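Long-range contacts in choline dehydrogenase and related flavoproteins (Aspergillus oryzae, PDB 3Q9T), which is a formate oxidase of the glucose-methanol-choline oxidoreductase family, a flavoenzyme that carries 8-formyl-FAD at its catalytic site: residues 69-74 / 448-453; 75-80 / 497-502. All blocks are in the same frame, centred on the assembly; numbering follows the deposited sequence. Where two conformers were deposited one is given.

Contact 1: residues 69-74 / 448-453; sequences TTMVRR and LNFFAN
In the apolar half of this contact the Met71 side chain lies beside those of Leu448 and Phe450, pointing the same way as each. Met71 CG stands anti to the carbonyl carbon, and chi2 (-76°) then places SD 3.8 Å from Leu448 CD1; chi3 sets only CE, which also lies near that carbon. The same sulfur reaches the rim of the Phe450 ring, 4.1 Å from CE2, a Met-aromatic contact of oblique geometry. CB of Leu448 sits over the centre of one face of that ring, so the loop packs on itself as well as on the strand.

Backbone bonds set the register. Leu448 N donates to Thr70 O at 2.8 Å, almost straight and nearly along the carbonyl axis; Phe450 N donates to Met71 O at 3.0 Å, in the carbonyl plane but more bent. Two successive carbonyls, at the corner where the strand changes direction, are thus both used by the loop.

Beyond the corner the contact turns polar. Arg74, bent at chi3 (48°), brings NH1 2.8 Å from Phe451 O, with the acceptor near the guanidinium plane; NH1 also forms a salt bridge with Asp454, and NE one with Asp76. Asn449 OD1 approaches Arg73 through water: water 1 accepts from Arg73 N and lies 2.8 Å from Asn449 OD1, while waters 2 and 3 each link that oxygen to Arg73 O. Asn449 ND2 turns instead to Asp429 O.

Residues 449-452 make a type II beta turn, and Asn453 follows as N-cap of helix 454-473, its OD1 taking Leu455 N. Through this turn and cap, strand 67-74 of the N-terminal GMC family region is joined to the C-terminal GMC region.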
loop_
_atom_site.group_PDB
_atom_site.type_symbol
_atom_site.label_atom_id
_atom_site.label_comp_id
_atom_site.label_asym_id
_atom_site.label_seq_id
_atom_site.Cartn_x
_atom_site.Cartn_y
_atom_site.Cartn_z
ATOM N N THR A 69 3.230 -3.677 -7.634
ATOM C CA THR A 69 4.278 -4.376 -6.902
ATOM C C THR A 69 4.453 -3.910 -5.464
ATOM O O THR A 69 4.298 -2.733 -5.151
ATOM C CB THR A 69 5.677 -4.406 -7.645
ATOM O OG1 THR A 69 6.584 -3.482 -7.048
ATOM C CG2 THR A 69 5.551 -4.143 -9.098
ATOM N N THR A 70 4.764 -4.862 -4.591
ATOM C CA THR A 70 5.044 -4.574 -3.190
ATOM C C THR A 70 6.442 -3.978 -3.060
ATOM O O THR A 70 7.445 -4.609 -3.428
ATOM C CB THR A 70 4.957 -5.856 -2.321
ATOM O OG1 THR A 70 3.631 -6.383 -2.370
ATOM C CG2 THR A 70 5.347 -5.572 -0.854
ATOM N N MET A 71 6.493 -2.763 -2.529
ATOM C CA MET A 71 7.736 -2.009 -2.405
ATOM C C MET A 71 8.482 -2.429 -1.158
ATOM O O MET A 71 9.692 -2.651 -1.183
ATOM C CB MET A 71 7.431 -0.512 -2.354
ATOM C CG MET A 71 6.801 0.020 -3.647
ATOM S SD MET A 71 8.018 0.197 -4.983
ATOM C CE MET A 71 7.080 -0.481 -6.347
ATOM N N VAL A 72 7.749 -2.519 -0.057
ATOM C CA VAL A 72 8.315 -3.015 1.172
ATOM C C VAL A 72 7.356 -3.930 1.896
ATOM O O VAL A 72 6.142 -3.720 1.879
ATOM C CB VAL A 72 8.899 -1.877 2.080
ATOM C CG1 VAL A 72 8.549 -0.511 1.546
ATOM C CG2 VAL A 72 8.493 -2.047 3.521
ATOM N N ARG A 73 7.924 -4.976 2.486
ATOM C CA ARG A 73 7.181 -5.956 3.252
ATOM C C ARG A 73 7.988 -6.305 4.494
ATOM O O ARG A 73 8.717 -7.289 4.511
ATOM C CB ARG A 73 6.917 -7.215 2.412
ATOM C CG ARG A 73 6.018 -8.236 3.108
ATOM C CD ARG A 73 5.692 -9.420 2.201
ATOM N NE ARG A 73 4.698 -9.063 1.196
ATOM C CZ ARG A 73 4.550 -9.690 0.030
ATOM N NH1 ARG A 73 3.602 -9.300 -0.820
ATOM N NH2 ARG A 73 5.345 -10.708 -0.292
ATOM N N ARG A 74 7.889 -5.447 5.504
ATOM C CA ARG A 74 8.512 -5.655 6.797
ATOM C C ARG A 74 7.380 -5.954 7.769
ATOM O O ARG A 74 6.216 -5.713 7.447
ATOM C CB ARG A 74 9.245 -4.388 7.256
ATOM C CG ARG A 74 10.488 -4.010 6.432
ATOM C CD ARG A 74 10.905 -2.560 6.702
ATOM N NE ARG A 74 10.966 -2.260 8.136
ATOM C CZ ARG A 74 12.044 -2.435 8.898
ATOM N NH1 ARG A 74 13.178 -2.901 8.377
ATOM N NH2 ARG A 74 11.993 -2.132 10.184
ATOM N N LEU A 448 9.609 -6.373 -3.884
ATOM C CA LEU A 448 10.966 -5.820 -3.993
ATOM C C LEU A 448 11.732 -5.889 -2.679
ATOM O O LEU A 448 12.947 -5.749 -2.650
ATOM C CB LEU A 448 10.924 -4.355 -4.460
ATOM C CG LEU A 448 10.463 -4.107 -5.894
ATOM C CD1 LEU A 448 10.276 -2.628 -6.170
ATOM C CD2 LEU A 448 11.475 -4.719 -6.848
ATOM N N ASN A 449 10.996 -6.044 -1.585
ATOM C CA ASN A 449 11.595 -6.251 -0.282
ATOM C C ASN A 449 12.585 -5.151 0.105
ATOM O O ASN A 449 13.623 -5.420 0.707
ATOM C CB ASN A 449 12.250 -7.631 -0.216
ATOM C CG ASN A 449 12.500 -8.092 1.212
ATOM O OD1 ASN A 449 11.694 -7.831 2.106
ATOM N ND2 ASN A 449 13.624 -8.778 1.433
ATOM N N PHE A 450 12.248 -3.916 -0.242
ATOM C CA PHE A 450 13.072 -2.769 0.102
ATOM C C PHE A 450 13.166 -2.633 1.621
ATOM O O PHE A 450 12.155 -2.762 2.344
ATOM C CB PHE A 450 12.462 -1.479 -0.467
ATOM C CG PHE A 450 12.690 -1.263 -1.939
ATOM C CD1 PHE A 450 13.851 -1.720 -2.567
ATOM C CD2 PHE A 450 11.767 -0.542 -2.688
ATOM C CE1 PHE A 450 14.070 -1.486 -3.908
ATOM C CE2 PHE A 450 11.973 -0.317 -4.052
ATOM C CZ PHE A 450 13.130 -0.777 -4.656
ATOM N N PHE A 451 14.372 -2.364 2.106
ATOM C CA PHE A 451 14.578 -2.032 3.511
ATOM C C PHE A 451 14.277 -3.203 4.482
ATOM O O PHE A 451 13.952 -2.994 5.650
ATOM C CB PHE A 451 13.772 -0.779 3.869
ATOM C CG PHE A 451 14.195 0.445 3.096
ATOM C CD1 PHE A 451 15.459 1.003 3.289
ATOM C CD2 PHE A 451 13.344 1.035 2.168
ATOM C CE1 PHE A 451 15.861 2.109 2.585
ATOM C CE2 PHE A 451 13.746 2.162 1.447
ATOM C CZ PHE A 451 15.002 2.701 1.655
ATOM N N ALA A 452 14.369 -4.432 3.992
ATOM C CA ALA A 452 14.234 -5.588 4.879
ATOM C C ALA A 452 15.236 -5.463 6.030
ATOM O O ALA A 452 14.933 -5.809 7.165
ATOM C CB ALA A 452 14.447 -6.887 4.115
ATOM N N ASN A 453 16.429 -4.952 5.730
ATOM C CA ASN A 453 17.455 -4.734 6.752
ATOM C C ASN A 453 17.416 -3.281 7.252
ATOM O O ASN A 453 17.432 -2.346 6.448
ATOM C CB ASN A 453 18.842 -5.085 6.184
ATOM C CG ASN A 453 19.939 -5.094 7.244
ATOM O OD1 ASN A 453 19.971 -4.240 8.133
ATOM N ND2 ASN A 453 20.855 -6.059 7.142
HETATM O O HOH W 1 10.736 -5.371 2.949
HETATM O O HOH W 2 9.623 -9.438 2.601
HETATM O O HOH W 3 11.416 -7.605 4.809
#

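Contact 2: residues 75-80 / 497-502; sequences DDYERI and MHRAVL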
loop_
_atom_site.group_PDB
_atom_site.type_symbol
_atom_site.label_atom_id
_atom_site.label_comp_id
_atom_site.label_asym_id
_atom_site.label_seq_id
_atom_site.Cartn_x
_atom_site.Cartn_y
_atom_site.Cartn_z
ATOM N N ASP A 75 7.710 -6.467 8.951
ATOM C CA ASP A 75 6.699 -6.676 9.985
ATOM C C ASP A 75 6.048 -5.350 10.447
ATOM O O ASP A 75 4.865 -5.315 10.747
ATOM C CB ASP A 75 7.280 -7.455 11.180
ATOM C CG ASP A 75 7.341 -8.978 10.938
ATOM O OD1 ASP A 75 6.886 -9.427 9.861
ATOM O OD2 ASP A 75 7.827 -9.734 11.832
ATOM N N ASP A 76 6.820 -4.267 10.512
ATOM C CA ASP A 76 6.280 -2.984 10.955
ATOM C C ASP A 76 5.659 -2.141 9.835
ATOM O O ASP A 76 5.097 -1.087 10.097
ATOM C CB ASP A 76 7.335 -2.154 11.703
ATOM C CG ASP A 76 8.550 -1.756 10.816
ATOM O OD1 ASP A 76 8.601 -2.124 9.613
ATOM O OD2 ASP A 76 9.466 -1.078 11.349
ATOM N N TYR A 77 5.753 -2.596 8.590
ATOM C CA TYR A 77 5.317 -1.768 7.462
ATOM C C TYR A 77 5.219 -2.554 6.144
ATOM O O TYR A 77 6.054 -3.415 5.865
ATOM C CB TYR A 77 6.246 -0.543 7.315
ATOM C CG TYR A 77 5.808 0.441 6.246
ATOM C CD1 TYR A 77 6.167 0.248 4.913
ATOM C CD2 TYR A 77 5.030 1.543 6.561
ATOM C CE1 TYR A 77 5.768 1.127 3.922
ATOM C CE2 TYR A 77 4.622 2.451 5.563
ATOM C CZ TYR A 77 4.999 2.230 4.243
ATOM O OH TYR A 77 4.612 3.084 3.229
ATOM N N GLU A 78 4.182 -2.272 5.352
ATOM C CA GLU A 78 4.034 -2.867 4.019
ATOM C C GLU A 78 3.247 -1.959 3.073
ATOM O O GLU A 78 2.159 -1.467 3.404
ATOM C CB GLU A 78 3.407 -4.264 4.089
ATOM C CG GLU A 78 3.322 -5.011 2.735
ATOM C CD GLU A 78 2.914 -6.478 2.896
ATOM O OE1 GLU A 78 2.613 -7.161 1.891
ATOM O OE2 GLU A 78 2.908 -6.958 4.043
ATOM N N ARG A 79 3.808 -1.737 1.888
ATOM C CA ARG A 79 3.148 -0.910 0.893
ATOM C C ARG A 79 3.213 -1.580 -0.479
ATOM O O ARG A 79 4.232 -2.150 -0.862
ATOM C CB ARG A 79 3.797 0.465 0.849
ATOM C CG ARG A 79 3.310 1.372 -0.253
ATOM C CD ARG A 79 3.412 2.816 0.200
ATOM N NE ARG A 79 4.778 3.217 0.529
ATOM C CZ ARG A 79 5.700 3.517 -0.386
ATOM N NH1 ARG A 79 5.404 3.458 -1.674
ATOM N NH2 ARG A 79 6.917 3.879 -0.023
ATOM N N ILE A 80 2.117 -1.510 -1.211
ATOM C CA ILE A 80 2.074 -2.041 -2.552
ATOM C C ILE A 80 1.746 -0.847 -3.430
ATOM O O ILE A 80 1.039 0.061 -3.004
ATOM C CB ILE A 80 1.054 -3.182 -2.679
ATOM C CG1 ILE A 80 1.039 -3.744 -4.108
ATOM C CG2 ILE A 80 -0.342 -2.705 -2.243
ATOM C CD1 ILE A 80 0.044 -4.918 -4.289
ATOM N N MET A 497 12.251 9.766 10.794
ATOM C CA MET A 497 12.924 9.517 9.533
ATOM C C MET A 497 12.690 8.072 9.113
ATOM O O MET A 497 12.623 7.763 7.928
ATOM C CB MET A 497 14.423 9.817 9.634
ATOM C CG MET A 497 14.759 11.295 9.534
ATOM S SD MET A 497 14.020 12.060 8.070
ATOM C CE MET A 497 15.049 11.297 6.787
ATOM N N HIS A 498 12.576 7.198 10.111
ATOM C CA HIS A 498 12.331 5.781 9.895
ATOM C C HIS A 498 11.008 5.583 9.143
ATOM O O HIS A 498 10.930 4.810 8.184
ATOM C CB HIS A 498 12.302 5.063 11.245
ATOM C CG HIS A 498 12.084 3.588 11.142
ATOM N ND1 HIS A 498 13.058 2.669 11.469
ATOM C CD2 HIS A 498 11.007 2.871 10.746
ATOM C CE1 HIS A 498 12.587 1.448 11.278
ATOM N NE2 HIS A 498 11.345 1.544 10.841
ATOM N N ARG A 499 9.981 6.303 9.582
ATOM C CA ARG A 499 8.668 6.261 8.960
ATOM C C ARG A 499 8.691 6.961 7.600
ATOM O O ARG A 499 8.134 6.464 6.617
ATOM C CB ARG A 499 7.644 6.929 9.879
ATOM C CG ARG A 499 6.276 7.125 9.249
ATOM C CD ARG A 499 5.457 5.844 9.239
ATOM N NE ARG A 499 4.173 6.023 8.560
ATOM C CZ ARG A 499 3.236 5.083 8.476
ATOM N NH1 ARG A 499 3.433 3.901 9.040
ATOM N NH2 ARG A 499 2.108 5.325 7.831
ATOM N N ALA A 500 9.340 8.116 7.552
ATOM C CA ALA A 500 9.491 8.874 6.313
ATOM C C ALA A 500 10.133 8.046 5.196
ATOM O O ALA A 500 9.652 8.047 4.065
ATOM C CB ALA A 500 10.315 10.136 6.563
ATOM N N VAL A 501 11.217 7.342 5.512
ATOM C CA VAL A 501 11.920 6.553 4.504
ATOM C C VAL A 501 11.025 5.436 3.952
ATOM O O VAL A 501 10.865 5.284 2.741
ATOM C CB VAL A 501 13.225 5.968 5.070
ATOM C CG1 VAL A 501 13.813 4.957 4.120
ATOM C CG2 VAL A 501 14.225 7.086 5.348
ATOM N N LEU A 502 10.416 4.670 4.847
ATOM C CA LEU A 502 9.550 3.583 4.420
ATOM C C LEU A 502 8.348 4.092 3.630
ATOM O O LEU A 502 7.939 3.483 2.638
ATOM C CB LEU A 502 9.089 2.730 5.609
ATOM C CG LEU A 502 10.204 2.081 6.437
ATOM C CD1 LEU A 502 9.617 1.353 7.613
ATOM C CD2 LEU A 502 11.070 1.137 5.589
#
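The Tyr77 ring has Leu502 CB over the centre of one face, 4.0 Å from its centroid and only 13° off the normal, which qualifies as a CH-pi contact. At its edge, in plane, lie Arg79 NE and Arg499 NH1. The Arg499 guanidinium stands almost perpendicular to the ring (88°) and receives Tyr77 CE2 over one of its own faces, offset toward the rim; this is an edge of the tyrosine against a flat cation, not a cation-pi stack.

Tyr77 CG is anti to the backbone N, which sends the hydroxyl along the strand toward Arg79. Arg79 NE donates to Tyr77 OH at 2.7 Å, within the guanidinium plane, and Arg79 NH2 donates to Leu502 O at 2.9 Å, on a lone pair of that carbonyl. One flat group thus bridges the phenol and the helix backbone. Tyr77 OH is also hydrogen-bonded to Asp503, while Arg79 NH1 forms a salt bridge with Glu81 and NH2 a hydrogen bond to Cys505 O.

At the other end Asp76 and His498 meet tip to tip. His498 NE2 donates to Asp76 OD2 at 3.3 Å, a long bond with the donor above the carboxylate plane, carboxylate and ring nearly perpendicular. Asp76 OD1 forms a salt bridge with Arg74, whose charge would probably favour the ionised carboxylate.

Strand 77-80 and helix 497-502 run nearly parallel, their axes 23° apart and 10.3 Å at closest approach. Leu502 and His498 also touch Ile457 of helix 454-473, while Glu78 forms a salt bridge with Lys68 of the second subunit, placing this strand at the dimer interface beside helix 494-504.

Overall arrangement
From the N terminus the chain passes through the strands and helices of 6-50 before it enters strand 67-74, turns through residues 75-76 and returns along strand 77-81, forming a two-stranded antiparallel hairpin. Some 370 residues later the loop after strand 445-447 comes back to strand 67-74 and closes contact 1. The chain then runs through helix 454-473 to helix 494-504, which closes contact 2 on strand 77-81. The segments alternate in sequence, so the two closures cross. Their centres lie 9 Å apart, joined by Met71 with Arg79 and Arg73 with Glu78 inside the hairpin, and by Phe451 against Val501. Together they tie the hairpin to the loop and helices of the C-terminal half.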